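Side-chain contacts in acetyltransferase, GNAT family (Streptococcus pneumoniae, PDB 2ATR), which probably transfers an acetyl group from acetyl-coenzyme A to an acceptor, as members of the GNAT family do, though its own substrate is not established: residues 17-22 / 56-61; 67-72 / 90-95. All coordinates share one frame; numbering follows the deposited sequence.

Interaction 1. Residues 17-22 / 56-61; sequences HLYQAV and LIRLVG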
loop_
_atom_site.group_PDB
_atom_site.type_symbol
_atom_site.label_atom_id
_atom_site.label_comp_id
_atom_site.label_asym_id
_atom_site.label_seq_id
_atom_site.Cartn_x
_atom_site.Cartn_y
_atom_site.Cartn_z
ATOM N N HIS A 17 9.517 -8.940 7.975
ATOM C CA HIS A 17 10.380 -9.280 6.830
ATOM C C HIS A 17 10.059 -8.480 5.553
ATOM O O HIS A 17 10.937 -8.166 4.758
ATOM C CB HIS A 17 10.385 -10.809 6.558
ATOM C CG HIS A 17 9.101 -11.336 5.988
ATOM N ND1 HIS A 17 7.957 -11.441 6.739
ATOM C CD2 HIS A 17 8.799 -11.817 4.756
ATOM C CE1 HIS A 17 6.984 -11.911 5.977
ATOM N NE2 HIS A 17 7.475 -12.160 4.774
ATOM N N LEU A 18 8.787 -8.150 5.339
ATOM C CA LEU A 18 8.425 -7.347 4.153
ATOM C C LEU A 18 8.984 -5.893 4.262
ATOM O O LEU A 18 9.564 -5.376 3.330
ATOM C CB LEU A 18 6.902 -7.299 4.013
ATOM C CG LEU A 18 6.139 -8.597 3.715
ATOM C CD1 LEU A 18 4.640 -8.307 3.572
ATOM C CD2 LEU A 18 6.672 -9.210 2.496
ATOM N N TYR A 19 8.756 -5.262 5.400
ATOM C CA TYR A 19 9.263 -3.894 5.669
ATOM C C TYR A 19 10.804 -3.872 5.687
ATOM O O TYR A 19 11.409 -3.013 5.024
ATOM C CB TYR A 19 8.673 -3.325 6.951
ATOM C CG TYR A 19 7.185 -3.098 6.880
ATOM C CD1 TYR A 19 6.649 -1.886 6.375
ATOM C CD2 TYR A 19 6.294 -4.091 7.319
ATOM C CE1 TYR A 19 5.246 -1.681 6.312
ATOM C CE2 TYR A 19 4.921 -3.895 7.253
ATOM C CZ TYR A 19 4.399 -2.687 6.744
ATOM O OH TYR A 19 3.035 -2.539 6.705
ATOM N N GLN A 20 11.431 -4.830 6.389
ATOM C CA GLN A 20 12.900 -5.071 6.237
ATOM C C GLN A 20 13.319 -5.152 4.774
ATOM O O GLN A 20 14.296 -4.541 4.372
ATOM C CB GLN A 20 13.365 -6.340 6.995
ATOM C CG GLN A 20 13.470 -6.108 8.476
ATOM C CD GLN A 20 13.475 -7.368 9.359
ATOM O OE1 GLN A 20 13.170 -8.486 8.931
ATOM N NE2 GLN A 20 13.773 -7.156 10.636
ATOM N N ALA A 21 12.569 -5.887 3.967
ATOM C CA ALA A 21 12.895 -6.066 2.551
ATOM C C ALA A 21 12.927 -4.757 1.787
ATOM O O ALA A 21 13.300 -4.727 0.595
ATOM C CB ALA A 21 11.898 -7.004 1.914
ATOM N N VAL A 22 12.496 -3.679 2.441
ATOM C CA VAL A 22 12.504 -2.373 1.784
ATOM C C VAL A 22 13.268 -1.135 2.391
ATOM O O VAL A 22 13.107 -0.062 1.825
ATOM C CB VAL A 22 11.072 -1.944 1.235
ATOM C CG1 VAL A 22 10.551 -2.912 0.171
ATOM C CG2 VAL A 22 10.084 -1.746 2.338
ATOM N N LEU A 56 2.221 -7.191 0.789
ATOM C CA LEU A 56 1.261 -6.584 1.690
ATOM C C LEU A 56 0.719 -5.286 1.042
ATOM O O LEU A 56 1.442 -4.606 0.318
ATOM C CB LEU A 56 1.912 -6.300 3.072
ATOM C CG LEU A 56 1.226 -5.448 4.155
ATOM C CD1 LEU A 56 1.704 -5.839 5.576
ATOM C CD2 LEU A 56 1.476 -3.919 3.878
ATOM N N ILE A 57 -0.547 -4.993 1.278
ATOM C CA ILE A 57 -1.101 -3.629 1.009
ATOM C C ILE A 57 -1.798 -3.192 2.276
ATOM O O ILE A 57 -2.395 -4.015 2.966
ATOM C CB ILE A 57 -2.000 -3.521 -0.264
ATOM C CG1 ILE A 57 -2.435 -2.020 -0.558
ATOM C CG2 ILE A 57 -3.235 -4.453 -0.112
ATOM C CD1 ILE A 57 -3.105 -1.871 -1.982
ATOM N N ARG A 58 -1.651 -1.917 2.630
ATOM C CA ARG A 58 -2.261 -1.367 3.807
ATOM C C ARG A 58 -2.861 0.015 3.470
ATOM O O ARG A 58 -2.181 0.956 3.013
ATOM C CB ARG A 58 -1.231 -1.218 4.935
ATOM C CG ARG A 58 -1.778 -0.815 6.245
ATOM C CD ARG A 58 -0.756 -1.018 7.364
ATOM N NE ARG A 58 0.289 0.016 7.409
ATOM C CZ ARG A 58 0.186 1.213 7.978
ATOM N NH1 ARG A 58 -0.968 1.678 8.483
ATOM N NH2 ARG A 58 1.248 1.993 8.003
ATOM N N LEU A 59 -4.162 0.118 3.684
ATOM C CA LEU A 59 -4.883 1.378 3.431
ATOM C C LEU A 59 -5.238 2.031 4.726
ATOM O O LEU A 59 -5.522 1.344 5.695
ATOM C CB LEU A 59 -6.157 1.101 2.643
ATOM C CG LEU A 59 -6.146 0.308 1.345
ATOM C CD1 LEU A 59 -7.542 0.378 0.771
ATOM C CD2 LEU A 59 -5.154 0.834 0.370
ATOM N N VAL A 60 -5.245 3.368 4.733
ATOM C CA VAL A 60 -5.543 4.197 5.900
ATOM C C VAL A 60 -6.467 5.364 5.509
ATOM O O VAL A 60 -6.637 5.654 4.314
ATOM C CB VAL A 60 -4.253 4.791 6.579
ATOM C CG1 VAL A 60 -3.327 3.638 7.088
ATOM C CG2 VAL A 60 -3.520 5.756 5.648
ATOM N N GLY A 61 -7.027 6.041 6.508
ATOM C CA GLY A 61 -7.917 7.183 6.223
ATOM C C GLY A 61 -9.234 6.982 6.912
ATOM O O GLY A 61 -9.361 6.120 7.786
#

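Interaction 2. Residues 67-72 / 90-95; sequences VFVQDL and EALGNF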
loop_
_atom_site.group_PDB
_atom_site.type_symbol
_atom_site.label_atom_id
_atom_site.label_comp_id
_atom_site.label_asym_id
_atom_site.label_seq_id
_atom_site.Cartn_x
_atom_site.Cartn_y
_atom_site.Cartn_z
ATOM N N VAL A 67 -9.272 7.853 1.533
ATOM C CA VAL A 67 -8.549 6.610 1.633
ATOM C C VAL A 67 -7.124 6.835 1.039
ATOM O O VAL A 67 -6.950 7.533 0.035
ATOM C CB VAL A 67 -9.280 5.472 0.899
ATOM C CG1 VAL A 67 -8.406 4.148 0.881
ATOM C CG2 VAL A 67 -10.693 5.189 1.555
ATOM N N PHE A 68 -6.112 6.324 1.715
ATOM C CA PHE A 68 -4.709 6.512 1.256
ATOM C C PHE A 68 -4.087 5.130 1.180
ATOM O O PHE A 68 -4.279 4.330 2.114
ATOM C CB PHE A 68 -3.918 7.425 2.204
ATOM C CG PHE A 68 -4.522 8.817 2.346
ATOM C CD1 PHE A 68 -4.120 9.851 1.497
ATOM C CD2 PHE A 68 -5.557 9.058 3.265
ATOM C CE1 PHE A 68 -4.662 11.137 1.612
ATOM C CE2 PHE A 68 -6.129 10.314 3.353
ATOM C CZ PHE A 68 -5.661 11.363 2.530
ATOM N N VAL A 69 -3.377 4.864 0.088
ATOM C CA VAL A 69 -2.646 3.597 -0.083
ATOM C C VAL A 69 -1.344 3.838 0.670
ATOM O O VAL A 69 -0.440 4.533 0.180
ATOM C CB VAL A 69 -2.336 3.197 -1.589
ATOM C CG1 VAL A 69 -1.450 1.894 -1.607
ATOM C CG2 VAL A 69 -3.617 2.913 -2.388
ATOM N N GLN A 70 -1.291 3.365 1.909
ATOM C CA GLN A 70 -0.170 3.702 2.793
ATOM C C GLN A 70 1.067 2.810 2.554
ATOM O O GLN A 70 2.179 3.326 2.340
ATOM C CB GLN A 70 -0.647 3.672 4.232
ATOM C CG GLN A 70 0.439 3.887 5.307
ATOM C CD GLN A 70 1.225 5.194 5.105
ATOM O OE1 GLN A 70 0.715 6.157 4.549
ATOM N NE2 GLN A 70 2.479 5.196 5.511
ATOM N N ASP A 71 0.894 1.491 2.545
ATOM C CA ASP A 71 2.017 0.559 2.234
ATOM C C ASP A 71 1.593 -0.307 1.083
ATOM O O ASP A 71 0.445 -0.811 1.060
ATOM C CB ASP A 71 2.406 -0.377 3.419
ATOM C CG ASP A 71 2.814 0.366 4.679
ATOM O OD1 ASP A 71 3.478 1.432 4.605
ATOM O OD2 ASP A 71 2.492 -0.145 5.772
ATOM N N LEU A 72 2.461 -0.442 0.098
ATOM C CA LEU A 72 2.335 -1.470 -0.917
ATOM C C LEU A 72 3.707 -2.133 -1.108
ATOM O O LEU A 72 4.660 -1.496 -1.608
ATOM C CB LEU A 72 1.849 -0.911 -2.248
ATOM C CG LEU A 72 1.642 -1.901 -3.404
ATOM C CD1 LEU A 72 0.621 -2.995 -3.007
ATOM C CD2 LEU A 72 1.182 -1.200 -4.691
ATOM N N GLU A 90 -7.967 -5.857 -5.049
ATOM C CA GLU A 90 -8.730 -6.339 -3.861
ATOM C C GLU A 90 -8.932 -5.321 -2.740
ATOM O O GLU A 90 -10.050 -5.196 -2.196
ATOM C CB GLU A 90 -8.150 -7.609 -3.249
ATOM C CG GLU A 90 -8.083 -8.801 -4.219
ATOM C CD GLU A 90 -9.456 -9.183 -4.798
ATOM O OE1 GLU A 90 -10.465 -9.114 -4.059
ATOM O OE2 GLU A 90 -9.522 -9.531 -6.004
ATOM N N ALA A 91 -7.860 -4.618 -2.356
ATOM C CA ALA A 91 -8.007 -3.637 -1.268
ATOM C C ALA A 91 -8.916 -2.485 -1.690
ATOM O O ALA A 91 -9.842 -2.158 -0.965
ATOM C CB ALA A 91 -6.652 -3.125 -0.779
ATOM N N LEU A 92 -8.692 -1.909 -2.870
ATOM C CA LEU A 92 -9.461 -0.721 -3.289
ATOM C C LEU A 92 -10.921 -1.056 -3.641
ATOM O O LEU A 92 -11.760 -0.162 -3.665
ATOM C CB LEU A 92 -8.793 -0.013 -4.466
ATOM C CG LEU A 92 -7.447 0.661 -4.158
ATOM C CD1 LEU A 92 -6.901 1.187 -5.430
ATOM C CD2 LEU A 92 -7.651 1.742 -3.077
ATOM N N GLY A 93 -11.193 -2.341 -3.922
ATOM C CA GLY A 93 -12.544 -2.844 -4.166
ATOM C C GLY A 93 -13.504 -2.570 -3.020
ATOM O O GLY A 93 -14.739 -2.434 -3.213
ATOM N N ASN A 94 -12.945 -2.463 -1.820
ATOM C CA ASN A 94 -13.717 -2.088 -0.654
ATOM C C ASN A 94 -14.063 -0.611 -0.598
ATOM O O ASN A 94 -14.869 -0.202 0.229
ATOM C CB ASN A 94 -12.975 -2.475 0.610
ATOM C CG ASN A 94 -12.645 -3.936 0.639
ATOM O OD1 ASN A 94 -11.511 -4.345 0.336
ATOM N ND2 ASN A 94 -13.643 -4.745 0.943
ATOM N N PHE A 95 -13.480 0.193 -1.485
ATOM C CA PHE A 95 -13.539 1.636 -1.281
ATOM C C PHE A 95 -13.845 2.363 -2.543
ATOM O O PHE A 95 -13.427 3.515 -2.703
ATOM C CB PHE A 95 -12.261 2.152 -0.608
ATOM C CG PHE A 95 -12.091 1.643 0.796
ATOM C CD1 PHE A 95 -12.855 2.154 1.830
ATOM C CD2 PHE A 95 -11.195 0.611 1.083
ATOM C CE1 PHE A 95 -12.756 1.648 3.088
ATOM C CE2 PHE A 95 -11.069 0.124 2.359
ATOM C CZ PHE A 95 -11.842 0.651 3.366
#

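Interaction 1. Residues 17-22 / 56-61
L18 lays its CD1 methyl against the CB of L56, and this is where helix 12-20 presses on strand 52-61. The two carbons, L18 CD1 and L56 CB, are 3.4 Å apart, tighter than usual van der Waals contact, and L18 CD1 also lies 3.9 Å from the backbone N of L56. One residue on, the Y19 and L56 side chains cross at about a right angle. L56 has CG anti to its backbone N (chi1 169°), and both of its methyls then meet the far end of the tyrosine: CD2 is 3.5 Å from Y19 OH, while CD1 is 4.1 Å from the ring carbon CE2 of Y19, approaching obliquely. Beyond L56, R58 points from the same side of the strand. Its chain bends at chi3 (77°), and the guanidinium turns its edge to Y19 OH, with NE 3.8 Å from that oxygen.

The two polar ends are joined through a third group: D71 OD2, on the adjoining strand 66-74, is hydrogen-bonded to Y19 OH and forms a salt bridge with R58 NE. Helix 12-20 thus meets the sheet through buried leucine packing beside a shared carboxylate, and a single oxygen of that carboxylate ties the tyrosine of the helix to the arginine of the strand.

Interaction 2. Residues 67-72 / 90-95
V67 and F95 make the closer half of this contact, where one methyl of the valine rests on the root of the phenyl ring. V67 CG2 is 3.7 Å from F95 CD1 and 3.9 Å from F95 CG, and it also lies 4.0 Å from F95 CB, resting where the ring joins CB. The methyl reaches the ring obliquely, and the two side chains cross at about a right angle. CG1 of V67 is anti to the backbone N (chi1 174°), an orientation that puts the other branch, CG2, beside that N and against the phenylalanine. On the helical side, F95 N bonds to L92 O at 2.8 Å, a short turn that brings F95 round to the strand beside L92.

The other half is looser. V69 and L92 meet through single methyls, V69 CG2 and L92 CD2, at 4.3 Å, and no hydrogen bond crosses between the segments in either half. L92 and F95 are only partly buried, and G93 and N94 between them are exposed, so solvent reaches the turn that carries the aromatic ring.

Further along the strand, Q70 and D71 both face R58 in a classic beta bulge. The contact itself joins two elements of the beta-alpha-beta unit formed by strand 66-74, helix 83-92 and strand 100-102. M88, a turn earlier in the helix, also packs on V69, F95 reaches across to L59 of strand 52-61, and V67 and V69 pair through their backbones with residues at strand 100-102 on the opposite flank.

Overall arrangement
Interactions 1 and 2 follow one another along the chain, the first closing at strand 52-61 before the second opens on strand 66-74, its antiparallel neighbour in the mixed sheet. Their centres are about 12 Å apart. Side chains alternate along strand 52-61: L56 and R58 meet helix 12-20, whereas I57 and L59 reach helix 83-92, so the helices cover opposite faces of one sheet. Backbone pairing, including V60 O to F68 N at 2.7 Å, unites the two strands. Two helices, one before and one after these strands in the chain, so pack on the two faces of the sheet of the GNAT domain, the layered alpha/beta framework common to this acetyltransferase family.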